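Local structure of esterase (Xanthomonas oryzae pv. oryzae, 3H2G) at residues D19-S22 with A23-S27; R156-L159 with Q160-T164; A374-H377 with M378-K381; V388-Q391 with L392-Q396. The protein degrades rice cell walls as a virulence esterase of the bacterial pathogen, hydrolysing ester bonds with what is probably an alpha/beta-hydrolase fold. All coordinates share one frame; numbering follows the deposited sequence.

Contact 1 of 4, residues D19-S22 with A23-S27; sequences DAIS and AMLAS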
ATOM      1  N   ASP A  19     -12.217   4.608 -25.401  1.00  8.56           N
ATOM      2  CA  ASP A  19     -11.325   4.297 -26.519  1.00 10.33           C
ATOM      3  C   ASP A  19      -9.865   4.632 -26.233  1.00 10.37           C
ATOM      4  O   ASP A  19      -8.965   3.886 -26.623  1.00 10.30           O
ATOM      5  CB  ASP A  19     -11.769   5.023 -27.795  1.00 14.10           C
ATOM      6  CG  ASP A  19     -13.088   4.500 -28.339  1.00 17.85           C
ATOM      7  OD1 ASP A  19     -13.415   3.321 -28.088  1.00 18.42           O
ATOM      8  OD2 ASP A  19     -13.790   5.270 -29.030  1.00 21.24           O
ATOM      9  N   ALA A  20      -9.628   5.758 -25.569  1.00  8.54           N
ATOM     10  CA  ALA A  20      -8.266   6.163 -25.233  1.00  9.21           C
ATOM     11  C   ALA A  20      -7.651   5.105 -24.317  1.00  9.46           C
ATOM     12  O   ALA A  20      -6.482   4.746 -24.458  1.00  9.57           O
ATOM     13  CB  ALA A  20      -8.277   7.520 -24.536  1.00  8.25           C
ATOM     14  N   ILE A  21      -8.449   4.604 -23.380  1.00  8.20           N
ATOM     15  CA  ILE A  21      -7.976   3.583 -22.454  1.00  8.13           C
ATOM     16  C   ILE A  21      -7.708   2.273 -23.201  1.00  8.08           C
ATOM     17  O   ILE A  21      -6.694   1.620 -22.968  1.00  8.31           O
ATOM     18  CB  ILE A  21      -9.001   3.361 -21.313  1.00  7.05           C
ATOM     19  CG1 ILE A  21      -9.110   4.644 -20.476  1.00  6.04           C
ATOM     20  CG2 ILE A  21      -8.570   2.187 -20.433  1.00  7.54           C
ATOM     21  CD1 ILE A  21     -10.176   4.612 -19.394  1.00  9.97           C
ATOM     22  N   SER A  22      -8.605   1.898 -24.110  1.00  8.92           N
ATOM     23  CA  SER A  22      -8.421   0.677 -24.888  1.00  9.87           C
ATOM     24  C   SER A  22      -7.141   0.775 -25.708  1.00 11.42           C
ATOM     25  O   SER A  22      -6.427  -0.213 -25.885  1.00 13.53           O
ATOM     26  CB  SER A  22      -9.606   0.447 -25.831  1.00  9.38           C
ATOM     27  OG  SER A  22     -10.752   0.022 -25.120  1.00  7.84           O
ATOM     28  N   ALA A  23      -6.853   1.972 -26.209  1.00 12.53           N
ATOM     29  CA  ALA A  23      -5.649   2.188 -27.003  1.00 13.25           C
ATOM     30  C   ALA A  23      -4.404   1.923 -26.156  1.00 13.97           C
ATOM     31  O   ALA A  23      -3.435   1.332 -26.636  1.00 14.06           O
ATOM     32  CB  ALA A  23      -5.628   3.611 -27.548  1.00 13.10           C
ATOM     33  N   MET A  24      -4.424   2.353 -24.897  1.00 13.17           N
ATOM     34  CA  MET A  24      -3.279   2.116 -24.024  1.00 14.50           C
ATOM     35  C   MET A  24      -3.146   0.621 -23.739  1.00 14.85           C
ATOM     36  O   MET A  24      -2.037   0.107 -23.600  1.00 15.23           O
ATOM     37  CB  MET A  24      -3.419   2.889 -22.704  1.00 14.84           C
ATOM     38  CG  MET A  24      -3.275   4.401 -22.836  1.00 15.32           C
ATOM     39  SD  MET A  24      -3.166   5.258 -21.236  1.00 15.61           S
ATOM     40  CE  MET A  24      -4.912   5.422 -20.818  1.00 14.52           C
ATOM     41  N   LEU A  25      -4.278  -0.073 -23.657  1.00 14.80           N
ATOM     42  CA  LEU A  25      -4.281  -1.511 -23.390  1.00 15.99           C
ATOM     43  C   LEU A  25      -3.804  -2.315 -24.598  1.00 17.56           C
ATOM     44  O   LEU A  25      -3.196  -3.375 -24.447  1.00 16.91           O
ATOM     45  CB  LEU A  25      -5.689  -1.976 -23.001  1.00 15.45           C
ATOM     46  CG  LEU A  25      -6.261  -1.476 -21.669  1.00 14.62           C
ATOM     47  CD1 LEU A  25      -7.729  -1.861 -21.567  1.00 14.40           C
ATOM     48  CD2 LEU A  25      -5.469  -2.066 -20.512  1.00 15.17           C
ATOM     49  N   ALA A  26      -4.081  -1.808 -25.795  1.00 19.69           N
ATOM     50  CA  ALA A  26      -3.691  -2.485 -27.027  1.00 21.33           C
ATOM     51  C   ALA A  26      -2.185  -2.432 -27.276  1.00 23.17           C
ATOM     52  O   ALA A  26      -1.661  -3.180 -28.101  1.00 24.05           O
ATOM     53  CB  ALA A  26      -4.436  -1.880 -28.210  1.00 21.14           C
ATOM     54  N   SER A  27      -1.492  -1.549 -26.565  1.00 24.15           N
ATOM     55  CA  SER A  27      -0.048  -1.416 -26.720  1.00 24.07           C
ATOM     56  C   SER A  27       0.696  -2.217 -25.655  1.00 25.76           C
ATOM     57  O   SER A  27       0.082  -2.802 -24.758  1.00 26.47           O
ATOM     58  CB  SER A  27       0.359   0.055 -26.632  1.00 24.77           C
ATOM     59  OG  SER A  27       0.061   0.590 -25.354  1.00 22.33           O
TER
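Ala-26 N donates to Ser-22 O at 2.8 Å and Ala-23 N to Asp-19 O at 2.9 Å, the outer two of four successive i to i+4 bonds that make up the last turns of helix 18-26. Between them Leu-25 N reaches Ile-21 O and Met-24 N reaches Ala-20 O. Beyond the last of these turns Ser-27 OG folds back onto Met-24 O (2.8 Å), approaching from above the carbonyl plane rather than along a lone pair. The hydroxyl of Ser-22 is held by Ala-40 N, and more weakly by Arg-18 O.

Two apolar contacts accompany the backbone bonds. The thioether of Met-24 bends at chi3 (-84°), which turns its methyl back toward the N-terminal end of the helix; Met-24 CE stops 3.9 Å from Ile-21 CA and 4.3 Å from Ile-21 CG1. Leu-25 sets CD1 4.3 Å from Ile-21 CG2, one turn along, while its CG lies 3.4 Å from Ile-21 O.

Ile-21, Met-24 and Leu-25 thus form the apolar side of an otherwise largely exposed surface helix. They rest on helix 108-114, where Ile-21 meets Val-110, Met-24 meets Thr-111 and Leu-25 meets both Thr-111 and Arg-112.

Contact 2 of 4, residues R156-L159 with Q160-T164; sequences RSVL and QHLKT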
ATOM      1  N   ARG A 156     -17.529   8.482  -0.527  1.00  7.31           N
ATOM      2  CA  ARG A 156     -18.951   8.167  -0.620  1.00  6.80           C
ATOM      3  C   ARG A 156     -19.794   9.439  -0.615  1.00  8.13           C
ATOM      4  O   ARG A 156     -20.871   9.483  -1.216  1.00  7.30           O
ATOM      5  CB  ARG A 156     -19.372   7.238   0.528  1.00  6.86           C
ATOM      6  CG  ARG A 156     -19.096   5.769   0.227  1.00  7.63           C
ATOM      7  CD  ARG A 156     -19.470   4.863   1.396  1.00  8.38           C
ATOM      8  NE  ARG A 156     -19.587   3.466   0.985  1.00  6.38           N
ATOM      9  CZ  ARG A 156     -19.812   2.459   1.824  1.00  7.08           C
ATOM     10  NH1 ARG A 156     -19.941   2.694   3.120  1.00  5.96           N
ATOM     11  NH2 ARG A 156     -19.922   1.219   1.366  1.00  7.67           N
ATOM     12  N   SER A 157     -19.309  10.471   0.067  1.00  6.93           N
ATOM     13  CA  SER A 157     -20.026  11.739   0.108  1.00  8.61           C
ATOM     14  C   SER A 157     -19.938  12.393  -1.270  1.00  7.69           C
ATOM     15  O   SER A 157     -20.913  12.966  -1.762  1.00  6.75           O
ATOM     16  CB  SER A 157     -19.428  12.659   1.173  1.00  8.86           C
ATOM     17  OG  SER A 157     -19.629  12.109   2.463  1.00 12.33           O
ATOM     18  N   VAL A 158     -18.769  12.296  -1.897  1.00  6.97           N
ATOM     19  CA  VAL A 158     -18.594  12.861  -3.229  1.00  6.93           C
ATOM     20  C   VAL A 158     -19.516  12.105  -4.184  1.00  7.70           C
ATOM     21  O   VAL A 158     -20.212  12.705  -5.004  1.00  7.93           O
ATOM     22  CB  VAL A 158     -17.132  12.715  -3.727  1.00  5.78           C
ATOM     23  CG1 VAL A 158     -17.018  13.203  -5.171  1.00  7.49           C
ATOM     24  CG2 VAL A 158     -16.196  13.509  -2.830  1.00  6.92           C
ATOM     25  N   LEU A 159     -19.525  10.783  -4.060  1.00  7.69           N
ATOM     26  CA  LEU A 159     -20.351   9.938  -4.913  1.00  7.74           C
ATOM     27  C   LEU A 159     -21.845  10.189  -4.704  1.00  9.13           C
ATOM     28  O   LEU A 159     -22.620  10.167  -5.663  1.00  8.21           O
ATOM     29  CB  LEU A 159     -20.012   8.466  -4.664  1.00  6.20           C
ATOM     30  CG  LEU A 159     -18.571   8.111  -5.053  1.00  6.27           C
ATOM     31  CD1 LEU A 159     -18.133   6.832  -4.354  1.00  5.62           C
ATOM     32  CD2 LEU A 159     -18.476   7.979  -6.573  1.00  7.05           C
ATOM     33  N   GLN A 160     -22.246  10.427  -3.456  1.00  9.75           N
ATOM     34  CA  GLN A 160     -23.649  10.699  -3.147  1.00 12.51           C
ATOM     35  C   GLN A 160     -24.109  11.977  -3.841  1.00 13.27           C
ATOM     36  O   GLN A 160     -25.193  12.026  -4.425  1.00 13.43           O
ATOM     37  CB  GLN A 160     -23.850  10.856  -1.635  1.00 16.32           C
ATOM     38  CG  GLN A 160     -23.733   9.570  -0.837  1.00 25.78           C
ATOM     39  CD  GLN A 160     -23.871   9.795   0.661  1.00 29.91           C
ATOM     40  OE1 GLN A 160     -24.869  10.346   1.129  1.00 32.52           O
ATOM     41  NE2 GLN A 160     -22.867   9.365   1.420  1.00 32.32           N
ATOM     42  N   HIS A 161     -23.282  13.014  -3.766  1.00 12.34           N
ATOM     43  CA  HIS A 161     -23.606  14.294  -4.382  1.00 13.60           C
ATOM     44  C   HIS A 161     -23.716  14.163  -5.900  1.00 12.92           C
ATOM     45  O   HIS A 161     -24.564  14.796  -6.529  1.00 12.25           O
ATOM     46  CB  HIS A 161     -22.543  15.333  -4.021  1.00 16.43           C
ATOM     47  CG  HIS A 161     -22.885  16.720  -4.466  1.00 19.51           C
ATOM     48  ND1 HIS A 161     -24.085  17.325  -4.156  1.00 19.94           N
ATOM     49  CD2 HIS A 161     -22.186  17.623  -5.194  1.00 21.08           C
ATOM     50  CE1 HIS A 161     -24.111  18.538  -4.676  1.00 20.80           C
ATOM     51  NE2 HIS A 161     -22.971  18.744  -5.311  1.00 19.66           N
ATOM     52  N   LEU A 162     -22.855  13.335  -6.482  1.00 11.53           N
ATOM     53  CA  LEU A 162     -22.860  13.105  -7.924  1.00 12.05           C
ATOM     54  C   LEU A 162     -23.958  12.129  -8.317  1.00 11.46           C
ATOM     55  O   LEU A 162     -24.287  11.992  -9.496  1.00 10.65           O
ATOM     56  CB  LEU A 162     -21.520  12.526  -8.369  1.00 12.87           C
ATOM     57  CG  LEU A 162     -20.310  13.455  -8.375  1.00 12.95           C
ATOM     58  CD1 LEU A 162     -19.066  12.645  -8.706  1.00 15.24           C
ATOM     59  CD2 LEU A 162     -20.522  14.565  -9.396  1.00 14.65           C
ATOM     60  N   LYS A 163     -24.510  11.449  -7.319  1.00 10.74           N
ATOM     61  CA  LYS A 163     -25.549  10.450  -7.530  1.00 11.24           C
ATOM     62  C   LYS A 163     -25.017   9.245  -8.304  1.00 10.15           C
ATOM     63  O   LYS A 163     -25.752   8.581  -9.032  1.00  9.71           O
ATOM     64  CB  LYS A 163     -26.757  11.065  -8.245  1.00 13.29           C
ATOM     65  CG  LYS A 163     -27.514  12.062  -7.378  1.00 16.08           C
ATOM     66  CD  LYS A 163     -28.757  12.598  -8.071  1.00 21.43           C
ATOM     67  CE  LYS A 163     -29.511  13.560  -7.161  1.00 22.08           C
ATOM     68  NZ  LYS A 163     -30.711  14.141  -7.824  1.00 26.02           N
ATOM     69  N   THR A 164     -23.728   8.966  -8.137  1.00  8.54           N
ATOM     70  CA  THR A 164     -23.109   7.820  -8.792  1.00  8.26           C
ATOM     71  C   THR A 164     -23.742   6.571  -8.176  1.00  9.23           C
ATOM     72  O   THR A 164     -23.770   6.424  -6.958  1.00 10.04           O
ATOM     73  CB  THR A 164     -21.588   7.778  -8.536  1.00  8.58           C
ATOM     74  OG1 THR A 164     -20.995   9.007  -8.974  1.00  9.85           O
ATOM     75  CG2 THR A 164     -20.951   6.613  -9.288  1.00  6.80           C
TER
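The backbone of 156-159 with 160-164 is the C-terminal end of helix 141-162, in which His-161 N bonds to Ser-157 O (3.1 Å) and Leu-162 N to Val-158 O (3.1 Å) before Lys-163 leaves helical geometry with a positive phi of 66°. Val-158 and Leu-162 run alongside each other on one face of the helix, one turn apart, with Val-158 CG1 4.1 Å from Leu-162 CD1. Chi1 of Val-158 (175°) places CG1 beside its own carbonyl carbon, on the side from which Leu-162 comes. Both side chains pack on Phe-12 of strand 7-16, and Leu-162 also touches Ile-69 of strand 60-71.

The helix ends in a Schellman motif with Lys-163 as its C-prime residue: Thr-164 N reaches back to Leu-159 O at 3.0 Å, and Lys-163 N makes a weak bond to Gln-160 O at 3.0 Å. This reversal brings the side chain of Thr-164 back to Leu-159. The two cross obliquely; Leu-159 CD2 lies 3.6 Å from Thr-164 OG1 and 3.7 Å from Thr-164 CB, and both residues rest on Ile-69.

At the other end of the contact Arg-156 runs extended from CG to NE, away from the turn, and gives NH1 to Glu-196 O. The arginine side chain also touches Leu-81 of strand 79-85.

Contact 3 of 4, residues A374-H377 with M378-K381; sequences AFAH and MLTK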
ATOM      1  N   ALA A 374      15.090  -7.992  -7.032  1.00  8.96           N
ATOM      2  CA  ALA A 374      14.393  -6.999  -6.227  1.00  8.58           C
ATOM      3  C   ALA A 374      13.427  -6.255  -7.145  1.00  8.60           C
ATOM      4  O   ALA A 374      12.365  -5.809  -6.716  1.00  7.73           O
ATOM      5  CB  ALA A 374      15.394  -6.025  -5.622  1.00  8.68           C
ATOM      6  N   PHE A 375      13.805  -6.139  -8.414  1.00  9.27           N
ATOM      7  CA  PHE A 375      12.991  -5.442  -9.407  1.00  8.64           C
ATOM      8  C   PHE A 375      11.765  -6.222  -9.864  1.00  8.80           C
ATOM      9  O   PHE A 375      10.884  -5.669 -10.527  1.00  9.85           O
ATOM     10  CB  PHE A 375      13.841  -5.075 -10.626  1.00  9.30           C
ATOM     11  CG  PHE A 375      14.951  -4.112 -10.320  1.00 11.34           C
ATOM     12  CD1 PHE A 375      16.194  -4.573  -9.896  1.00 12.22           C
ATOM     13  CD2 PHE A 375      14.743  -2.741 -10.423  1.00 11.81           C
ATOM     14  CE1 PHE A 375      17.216  -3.679  -9.579  1.00 11.75           C
ATOM     15  CE2 PHE A 375      15.758  -1.838 -10.106  1.00 13.81           C
ATOM     16  CZ  PHE A 375      16.996  -2.311  -9.684  1.00 10.24           C
ATOM     17  N   ALA A 376      11.704  -7.504  -9.526  1.00  8.69           N
ATOM     18  CA  ALA A 376      10.557  -8.316  -9.916  1.00  8.50           C
ATOM     19  C   ALA A 376       9.351  -7.872  -9.095  1.00  8.92           C
ATOM     20  O   ALA A 376       8.205  -8.171  -9.436  1.00  9.14           O
ATOM     21  CB  ALA A 376      10.848  -9.796  -9.678  1.00  8.22           C
ATOM     22  N   HIS A 377       9.624  -7.145  -8.013  1.00  8.42           N
ATOM     23  CA  HIS A 377       8.582  -6.643  -7.125  1.00  7.44           C
ATOM     24  C   HIS A 377       7.619  -5.732  -7.891  1.00  8.17           C
ATOM     25  O   HIS A 377       6.405  -5.921  -7.845  1.00  7.05           O
ATOM     26  CB  HIS A 377       9.226  -5.874  -5.962  1.00  5.53           C
ATOM     27  CG  HIS A 377       8.252  -5.386  -4.930  1.00  6.39           C
ATOM     28  ND1 HIS A 377       7.426  -6.231  -4.221  1.00  5.70           N
ATOM     29  CD2 HIS A 377       8.003  -4.138  -4.461  1.00  4.30           C
ATOM     30  CE1 HIS A 377       6.710  -5.528  -3.360  1.00  6.79           C
ATOM     31  NE2 HIS A 377       7.044  -4.255  -3.485  1.00  5.52           N
ATOM     32  N   MET A 378       8.172  -4.753  -8.603  1.00  9.26           N
ATOM     33  CA  MET A 378       7.361  -3.805  -9.359  1.00 10.68           C
ATOM     34  C   MET A 378       6.506  -4.443 -10.450  1.00 10.77           C
ATOM     35  O   MET A 378       5.450  -3.914 -10.809  1.00 11.17           O
ATOM     36  CB  MET A 378       8.256  -2.718  -9.969  1.00 11.55           C
ATOM     37  CG  MET A 378       8.902  -1.793  -8.938  1.00 13.47           C
ATOM     38  SD  MET A 378      10.263  -2.550  -8.010  1.00 18.36           S
ATOM     39  CE  MET A 378      11.651  -2.074  -9.041  1.00 17.94           C
ATOM     40  N   LEU A 379       6.955  -5.577 -10.977  1.00 10.35           N
ATOM     41  CA  LEU A 379       6.213  -6.271 -12.024  1.00 10.87           C
ATOM     42  C   LEU A 379       4.875  -6.810 -11.517  1.00 10.54           C
ATOM     43  O   LEU A 379       3.930  -6.956 -12.289  1.00 11.28           O
ATOM     44  CB  LEU A 379       7.040  -7.434 -12.579  1.00 11.71           C
ATOM     45  CG  LEU A 379       8.410  -7.086 -13.164  1.00 13.95           C
ATOM     46  CD1 LEU A 379       9.148  -8.366 -13.538  1.00 15.26           C
ATOM     47  CD2 LEU A 379       8.234  -6.185 -14.379  1.00 14.81           C
ATOM     48  N   THR A 380       4.794  -7.097 -10.220  1.00  9.96           N
ATOM     49  CA  THR A 380       3.564  -7.647  -9.649  1.00  9.39           C
ATOM     50  C   THR A 380       2.408  -6.667  -9.558  1.00  9.52           C
ATOM     51  O   THR A 380       1.258  -7.082  -9.445  1.00  9.96           O
ATOM     52  CB  THR A 380       3.792  -8.233  -8.234  1.00  9.46           C
ATOM     53  OG1 THR A 380       4.089  -7.176  -7.311  1.00  9.76           O
ATOM     54  CG2 THR A 380       4.939  -9.231  -8.247  1.00  8.80           C
ATOM     55  N   LYS A 381       2.696  -5.370  -9.603  1.00  9.70           N
ATOM     56  CA  LYS A 381       1.628  -4.386  -9.498  1.00  9.92           C
ATOM     57  C   LYS A 381       0.544  -4.586 -10.553  1.00 10.07           C
ATOM     58  O   LYS A 381      -0.606  -4.856 -10.211  1.00 10.09           O
ATOM     59  CB  LYS A 381       2.180  -2.962  -9.592  1.00 10.27           C
ATOM     60  CG  LYS A 381       1.118  -1.903  -9.320  1.00 13.81           C
ATOM     61  CD  LYS A 381       1.662  -0.504  -9.552  1.00 16.71           C
ATOM     62  CE  LYS A 381       0.592   0.543  -9.328  1.00 19.15           C
ATOM     63  NZ  LYS A 381       1.086   1.906  -9.674  1.00 18.99           N
TER
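Met-378 lies beside Phe-375 and follows His-377, which sits in the first turn of helix 376-396 and is probably the histidine of a Ser-His-Asp triad of the alpha/beta-hydrolase type: its ND1 bonds to Asp-336 and its NE2 to Ser-176, the presumed nucleophile on a GxSxG elbow. The thioether of Met-378 is bent at chi2 and again at chi3 (92°), which folds it back along the first turn. Met-378 CE thereby comes 3.5 Å from Phe-375 CD2 and 3.6 Å from Phe-375 CA, the two side chains running alongside each other. On the way Met-378 SD passes 4.0 Å from His-377 CB and stands at the edge of the imidazole, 5.4 Å from the centroid of the His-377 ring. Phe-375 itself meets Phe-230 edge-to-face.

Leu-379 is bound loosely to the turn, N to Ala-376 O at 3.3 Å in a weak bond, while its CD1 leans on Ala-376 CA and CB.

Thr-380 sets OG1 between its backbone N and carbonyl carbon (chi1 68°), which aims the hydroxyl back at His-377 O; OG1 is also hydrogen-bonded to Ser-206 OG. Two donors of the one residue grip His-377 O: Thr-380 N from above the carbonyl plane at 3.1 Å, and Thr-380 OG1 within that plane at 2.7 Å, with a C=O...O angle of 158°.

Contact 4 of 4, residues V388-Q391 with L392-Q396; sequences VRDQ and LLDKQ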
ATOM      1  N   VAL A 388      -5.975 -10.793  -9.846  1.00  7.10           N
ATOM      2  CA  VAL A 388      -6.957 -10.770  -8.765  1.00  6.54           C
ATOM      3  C   VAL A 388      -8.322 -10.279  -9.248  1.00  6.32           C
ATOM      4  O   VAL A 388      -9.357 -10.736  -8.766  1.00  6.61           O
ATOM      5  CB  VAL A 388      -6.473  -9.906  -7.575  1.00  7.35           C
ATOM      6  CG1 VAL A 388      -5.162 -10.473  -7.031  1.00  5.18           C
ATOM      7  CG2 VAL A 388      -6.299  -8.462  -7.999  1.00  6.65           C
ATOM      8  N   ARG A 389      -8.325  -9.351 -10.199  1.00  6.87           N
ATOM      9  CA  ARG A 389      -9.582  -8.854 -10.750  1.00  5.66           C
ATOM     10  C   ARG A 389     -10.301 -10.019 -11.426  1.00  5.74           C
ATOM     11  O   ARG A 389     -11.480 -10.271 -11.174  1.00  5.72           O
ATOM     12  CB  ARG A 389      -9.318  -7.762 -11.790  1.00  7.10           C
ATOM     13  CG  ARG A 389     -10.571  -7.237 -12.487  1.00  8.34           C
ATOM     14  CD  ARG A 389     -10.212  -6.492 -13.767  1.00  7.24           C
ATOM     15  NE  ARG A 389      -9.648  -7.397 -14.768  1.00  8.89           N
ATOM     16  CZ  ARG A 389      -9.055  -7.007 -15.894  1.00  9.63           C
ATOM     17  NH1 ARG A 389      -8.937  -5.715 -16.181  1.00  6.29           N
ATOM     18  NH2 ARG A 389      -8.579  -7.913 -16.735  1.00  8.72           N
ATOM     19  N   ASP A 390      -9.576 -10.730 -12.284  1.00  6.39           N
ATOM     20  CA  ASP A 390     -10.145 -11.864 -13.016  1.00  7.77           C
ATOM     21  C   ASP A 390     -10.558 -13.044 -12.139  1.00  8.69           C
ATOM     22  O   ASP A 390     -11.629 -13.624 -12.331  1.00  7.49           O
ATOM     23  CB  ASP A 390      -9.153 -12.383 -14.063  1.00 10.03           C
ATOM     24  CG  ASP A 390      -8.848 -11.370 -15.149  1.00 10.50           C
ATOM     25  OD1 ASP A 390      -9.542 -10.336 -15.231  1.00 11.55           O
ATOM     26  OD2 ASP A 390      -7.911 -11.623 -15.932  1.00 11.94           O
ATOM     27  N   GLN A 391      -9.708 -13.399 -11.180  1.00  7.63           N
ATOM     28  CA  GLN A 391      -9.975 -14.545 -10.317  1.00  8.45           C
ATOM     29  C   GLN A 391     -10.849 -14.331  -9.090  1.00  8.64           C
ATOM     30  O   GLN A 391     -11.483 -15.280  -8.618  1.00  8.77           O
ATOM     31  CB  GLN A 391      -8.649 -15.184  -9.894  1.00  9.57           C
ATOM     32  CG  GLN A 391      -7.951 -15.923 -11.033  1.00 12.98           C
ATOM     33  CD  GLN A 391      -6.619 -16.524 -10.622  1.00 14.25           C
ATOM     34  OE1 GLN A 391      -6.467 -17.015  -9.503  1.00 15.02           O
ATOM     35  NE2 GLN A 391      -5.652 -16.500 -11.533  1.00 15.37           N
ATOM     36  N   LEU A 392     -10.900 -13.108  -8.571  1.00  6.96           N
ATOM     37  CA  LEU A 392     -11.711 -12.849  -7.383  1.00  7.43           C
ATOM     38  C   LEU A 392     -12.675 -11.669  -7.469  1.00  6.32           C
ATOM     39  O   LEU A 392     -13.876 -11.838  -7.291  1.00  6.85           O
ATOM     40  CB  LEU A 392     -10.818 -12.650  -6.154  1.00  6.96           C
ATOM     41  CG  LEU A 392     -11.566 -12.297  -4.856  1.00  6.49           C
ATOM     42  CD1 LEU A 392     -12.468 -13.459  -4.446  1.00  7.76           C
ATOM     43  CD2 LEU A 392     -10.570 -11.984  -3.747  1.00  7.82           C
ATOM     44  N   LEU A 393     -12.146 -10.475  -7.723  1.00  7.02           N
ATOM     45  CA  LEU A 393     -12.975  -9.275  -7.777  1.00  6.11           C
ATOM     46  C   LEU A 393     -14.199  -9.383  -8.686  1.00  7.28           C
ATOM     47  O   LEU A 393     -15.319  -9.118  -8.247  1.00  6.53           O
ATOM     48  CB  LEU A 393     -12.132  -8.063  -8.188  1.00  5.97           C
ATOM     49  CG  LEU A 393     -10.844  -7.800  -7.395  1.00  5.84           C
ATOM     50  CD1 LEU A 393     -10.255  -6.471  -7.851  1.00  6.83           C
ATOM     51  CD2 LEU A 393     -11.119  -7.769  -5.896  1.00  6.00           C
ATOM     52  N   ASP A 394     -13.994  -9.771  -9.943  1.00  7.61           N
ATOM     53  CA  ASP A 394     -15.111  -9.889 -10.880  1.00  9.75           C
ATOM     54  C   ASP A 394     -16.187 -10.840 -10.370  1.00  9.95           C
ATOM     55  O   ASP A 394     -17.379 -10.590 -10.539  1.00  9.87           O
ATOM     56  CB  ASP A 394     -14.641 -10.392 -12.252  1.00 12.48           C
ATOM     57  CG  ASP A 394     -13.903  -9.335 -13.053  1.00 15.62           C
ATOM     58  OD1 ASP A 394     -14.011  -8.131 -12.731  1.00 16.43           O
ATOM     59  OD2 ASP A 394     -13.224  -9.716 -14.027  1.00 19.45           O
ATOM     60  N   LYS A 395     -15.764 -11.930  -9.740  1.00  9.19           N
ATOM     61  CA  LYS A 395     -16.700 -12.928  -9.234  1.00 10.43           C
ATOM     62  C   LYS A 395     -17.520 -12.475  -8.026  1.00  9.08           C
ATOM     63  O   LYS A 395     -18.579 -13.038  -7.746  1.00  9.17           O
ATOM     64  CB  LYS A 395     -15.937 -14.214  -8.907  1.00 12.70           C
ATOM     65  CG  LYS A 395     -15.187 -14.763 -10.118  1.00 16.83           C
ATOM     66  CD  LYS A 395     -14.494 -16.083  -9.830  1.00 21.37           C
ATOM     67  CE  LYS A 395     -13.768 -16.591 -11.068  1.00 22.91           C
ATOM     68  NZ  LYS A 395     -13.079 -17.889 -10.820  1.00 26.89           N
ATOM     69  N   GLN A 396     -17.047 -11.450  -7.323  1.00  6.57           N
ATOM     70  CA  GLN A 396     -17.754 -10.962  -6.145  1.00  5.70           C
ATOM     71  C   GLN A 396     -18.582  -9.703  -6.391  1.00  7.00           C
ATOM     72  O   GLN A 396     -19.252  -9.216  -5.481  1.00  6.97           O
ATOM     73  CB  GLN A 396     -16.761 -10.709  -5.007  1.00  6.07           C
ATOM     74  CG  GLN A 396     -16.013 -11.959  -4.560  1.00  9.83           C
ATOM     75  CD  GLN A 396     -16.946 -13.026  -4.009  1.00 12.96           C
ATOM     76  OE1 GLN A 396     -17.524 -12.866  -2.933  1.00 17.00           O
ATOM     77  NE2 GLN A 396     -17.105 -14.114  -4.751  1.00 13.73           N
TER
HETATM   78  O   HOH W   1     -13.427 -13.065 -14.387  1.00 26.58           O
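A wider pi-type turn interrupts helix 376-396 near its C-terminal end, where the bonding shifts from i+4 to i+5. Val-388 O stands at the change and accepts twice, from Leu-392 N at 2.8 Å and from Leu-393 N at 3.0 Å. One residue on, Asp-394 N bonds to Arg-389 O (2.8 Å), nearly straight at 168° and in the carbonyl plane.

The extra residue brings Asp-394 beside Arg-389, the two leaving the helix on the same side with carboxylate and guanidinium planes 11° apart. The touch is made by the aliphatic part, Asp-394 OD1 lying 3.6 Å from Arg-389 CG. Asp-394 OD2 is 4.3 Å from Arg-389 NE but well out of the guanidinium plane, so the charges are near each other without an N-H aimed at that oxygen. The guanidinium turns instead to its neighbour Asp-390, gripping it side-on: Arg-389 NE and NH2 both reach Asp-390 OD1, each at 3.0 Å, on its syn side. A bend at chi3 (66°) carries the guanidinium round to it. Glu-38 adds a salt bridge at NH2, Arg-112 O takes NH1, and Tyr-118 OH holds Asp-394 OD1. A water donates to Asp-390 O and, weakly, to Asp-394 OD2.

On the apolar side Leu-393 packs its CB and CG against Arg-389 CA. Val-388 and Leu-392 lie against Leu-329 of strand 328-332, and they also reach strand 198-205, at Ala-203 and Ala-201 respectively.

From the N terminus the four contacts follow one another in series; each lies within a continuous piece of chain, so none closes a long loop, and none nests in or crosses another. Contact 1 ends the short helix after edge strand 7-16 and sets it on helix 108-114. Contact 2 ends helix 141-162 against strands 7-16, 60-71 and 79-85. It lies about 35 Å, centre to centre, from contact 3, on the opposite side of the chain's centre. Contacts 3 and 4 share helix 376-396, their centres about 21 Å apart: the first lies at its opening turns beside the probable catalytic site, the second near its C-terminal end on strands 198-205 and 328-332.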